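Local coordinates for luciferase-like monooxygenase (Streptomyces bottropensis, PDB 7BIP), which probably acts as a monooxygenase of the bacterial luciferase-like family in the biosynthesis of the aromatic polyketide rishirilide, at residues Y46-G51 and L112-T117. Numbering follows the deposited sequence.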
loop_
_atom_site.group_PDB
_atom_site.type_symbol
_atom_site.label_atom_id
_atom_site.label_comp_id
_atom_site.label_asym_id
_atom_site.label_seq_id
_atom_site.Cartn_x
_atom_site.Cartn_y
_atom_site.Cartn_z
ATOM N N TYR A 46 7.756 -4.882 -12.114
ATOM C CA TYR A 46 6.534 -4.906 -12.914
ATOM C C TYR A 46 6.620 -5.908 -14.060
ATOM O O TYR A 46 7.664 -6.035 -14.709
ATOM C CB TYR A 46 6.224 -3.518 -13.497
ATOM C CG TYR A 46 6.107 -2.446 -12.449
ATOM C CD1 TYR A 46 4.867 -2.068 -11.944
ATOM C CD2 TYR A 46 7.242 -1.816 -11.952
ATOM C CE1 TYR A 46 4.765 -1.074 -10.966
ATOM C CE2 TYR A 46 7.155 -0.829 -10.989
ATOM C CZ TYR A 46 5.916 -0.464 -10.498
ATOM O OH TYR A 46 5.844 0.520 -9.537
ATOM N N PHE A 47 5.508 -6.620 -14.287
ATOM C CA PHE A 47 5.145 -7.303 -15.537
ATOM C C PHE A 47 5.707 -8.707 -15.731
ATOM O O PHE A 47 5.105 -9.508 -16.449
ATOM C CB PHE A 47 5.548 -6.494 -16.779
ATOM C CG PHE A 47 5.150 -5.058 -16.734
ATOM C CD1 PHE A 47 3.900 -4.673 -16.278
ATOM C CD2 PHE A 47 6.038 -4.088 -17.153
ATOM C CE1 PHE A 47 3.548 -3.345 -16.232
ATOM C CE2 PHE A 47 5.692 -2.765 -17.123
ATOM C CZ PHE A 47 4.442 -2.385 -16.659
ATOM N N HIS A 48 6.858 -9.015 -15.145
ATOM C CA HIS A 48 7.550 -10.259 -15.441
ATOM C C HIS A 48 7.523 -11.167 -14.222
ATOM O O HIS A 48 7.365 -10.705 -13.092
ATOM C CB HIS A 48 9.000 -9.993 -15.853
ATOM C CG HIS A 48 9.129 -9.183 -17.105
ATOM N ND1 HIS A 48 8.897 -9.712 -18.357
ATOM C CD2 HIS A 48 9.460 -7.885 -17.298
ATOM C CE1 HIS A 48 9.080 -8.772 -19.269
ATOM N NE2 HIS A 48 9.424 -7.655 -18.653
ATOM N N GLU A 49 7.698 -12.469 -14.460
ATOM C CA GLU A 49 7.817 -13.393 -13.336
ATOM C C GLU A 49 8.947 -12.988 -12.396
ATOM O O GLU A 49 8.865 -13.236 -11.184
ATOM C CB GLU A 49 8.016 -14.821 -13.851
ATOM C CG GLU A 49 6.774 -15.384 -14.510
ATOM C CD GLU A 49 7.078 -16.260 -15.709
ATOM O OE1 GLU A 49 7.907 -17.190 -15.586
ATOM O OE2 GLU A 49 6.490 -16.008 -16.782
ATOM N N TYR A 50 9.997 -12.359 -12.925
ATOM C CA TYR A 50 11.048 -11.776 -12.098
ATOM C C TYR A 50 10.537 -10.550 -11.342
ATOM O O TYR A 50 10.569 -9.428 -11.861
ATOM C CB TYR A 50 12.262 -11.410 -12.966
ATOM C CG TYR A 50 13.460 -10.883 -12.206
ATOM C CD1 TYR A 50 14.313 -11.741 -11.521
ATOM C CD2 TYR A 50 13.739 -9.519 -12.180
ATOM C CE1 TYR A 50 15.417 -11.248 -10.832
ATOM C CE2 TYR A 50 14.833 -9.020 -11.497
ATOM C CZ TYR A 50 15.669 -9.886 -10.828
ATOM O OH TYR A 50 16.751 -9.378 -10.149
ATOM N N GLY A 51 10.043 -10.755 -10.121
ATOM C CA GLY A 51 9.648 -9.669 -9.248
ATOM C C GLY A 51 8.229 -9.171 -9.415
ATOM O O GLY A 51 7.758 -8.407 -8.561
ATOM N N LEU A 112 15.013 -2.851 -15.704
ATOM C CA LEU A 112 14.311 -3.673 -16.682
ATOM C C LEU A 112 13.800 -2.783 -17.807
ATOM O O LEU A 112 13.057 -1.835 -17.538
ATOM C CB LEU A 112 13.158 -4.424 -16.034
ATOM C CG LEU A 112 13.530 -5.462 -14.968
ATOM C CD1 LEU A 112 12.282 -6.150 -14.418
ATOM C CD2 LEU A 112 14.504 -6.476 -15.534
ATOM N N PRO A 113 14.168 -3.042 -19.062
ATOM C CA PRO A 113 13.756 -2.126 -20.140
ATOM C C PRO A 113 12.250 -2.011 -20.303
ATOM O O PRO A 113 11.747 -0.912 -20.569
ATOM C CB PRO A 113 14.430 -2.728 -21.381
ATOM C CG PRO A 113 15.610 -3.480 -20.829
ATOM C CD PRO A 113 15.124 -4.061 -19.532
ATOM N N ASP A 114 11.505 -3.107 -20.125
ATOM C CA ASP A 114 10.055 -3.027 -20.273
ATOM C C ASP A 114 9.417 -2.123 -19.224
ATOM O O ASP A 114 8.362 -1.532 -19.481
ATOM C CB ASP A 114 9.433 -4.420 -20.203
ATOM C CG ASP A 114 9.789 -5.271 -21.403
ATOM O OD1 ASP A 114 9.511 -6.486 -21.377
ATOM O OD2 ASP A 114 10.358 -4.723 -22.369
ATOM N N GLU A 115 10.006 -2.028 -18.027
ATOM C CA GLU A 115 9.473 -1.095 -17.037
ATOM C C GLU A 115 9.588 0.339 -17.528
ATOM O O GLU A 115 8.624 1.107 -17.453
ATOM C CB GLU A 115 10.177 -1.272 -15.688
ATOM C CG GLU A 115 9.905 -2.624 -15.035
ATOM C CD GLU A 115 10.712 -2.868 -13.768
ATOM O OE1 GLU A 115 11.699 -2.134 -13.521
ATOM O OE2 GLU A 115 10.369 -3.824 -13.034
ATOM N N PHE A 116 10.757 0.722 -18.060
ATOM C CA PHE A 116 10.922 2.075 -18.589
ATOM C C PHE A 116 9.977 2.333 -19.758
ATOM O O PHE A 116 9.367 3.409 -19.856
ATOM C CB PHE A 116 12.372 2.298 -19.038
ATOM C CG PHE A 116 13.329 2.575 -17.905
ATOM C CD1 PHE A 116 13.498 3.867 -17.423
ATOM C CD2 PHE A 116 14.076 1.543 -17.337
ATOM C CE1 PHE A 116 14.384 4.125 -16.380
ATOM C CE2 PHE A 116 14.964 1.794 -16.306
ATOM C CZ PHE A 116 15.121 3.083 -15.828
ATOM N N THR A 117 9.862 1.367 -20.671
ATOM C CA THR A 117 9.040 1.578 -21.857
ATOM C C THR A 117 7.577 1.755 -21.482
ATOM O O THR A 117 6.894 2.651 -21.999
ATOM C CB THR A 117 9.196 0.407 -22.826
ATOM O OG1 THR A 117 10.567 0.282 -23.219
ATOM C CG2 THR A 117 8.343 0.652 -24.059
#
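Leu112, the N-cap residue of helix 113-119, has its CB turned toward residues 46-51, and CD1 sits 4.3 Å from CD2 at the edge of the Tyr50 ring, while the same methyl lies obliquely to the His48 imidazole. Two residues on, in the first helical turn, Asp114 reaches His48 through OD1, 3.0 Å from NE2. At an N-H...O angle of 123° this hydrogen bond is weak, although the carboxylate meets the ring at its edge with the two planes only 28° apart; the proximity could favour a protonated imidazole. The carbonyl O of Asp114 faces the Phe47 ring edge, 3.8 Å from CE2, and CB of Tyr46 lies over the centre of one face of that ring, 3.5 Å above its plane. Glu115, buried and extended beyond CG, supplies the straighter bond: Tyr46 N donates to OE2 over 3.0 Å at 156°, from above the carboxylate plane. Because His45 ND1 also bonds to OE2, an alanine here, lacking the carboxylate that both share, would probably loosen the hold of helix 113-119 on the loop at Tyr46 and His45. The contact joins the connections after strands 39-42 and 103-107, on the side of the luciferase-like TIM barrel where the C-terminal ends of its parallel strands lie.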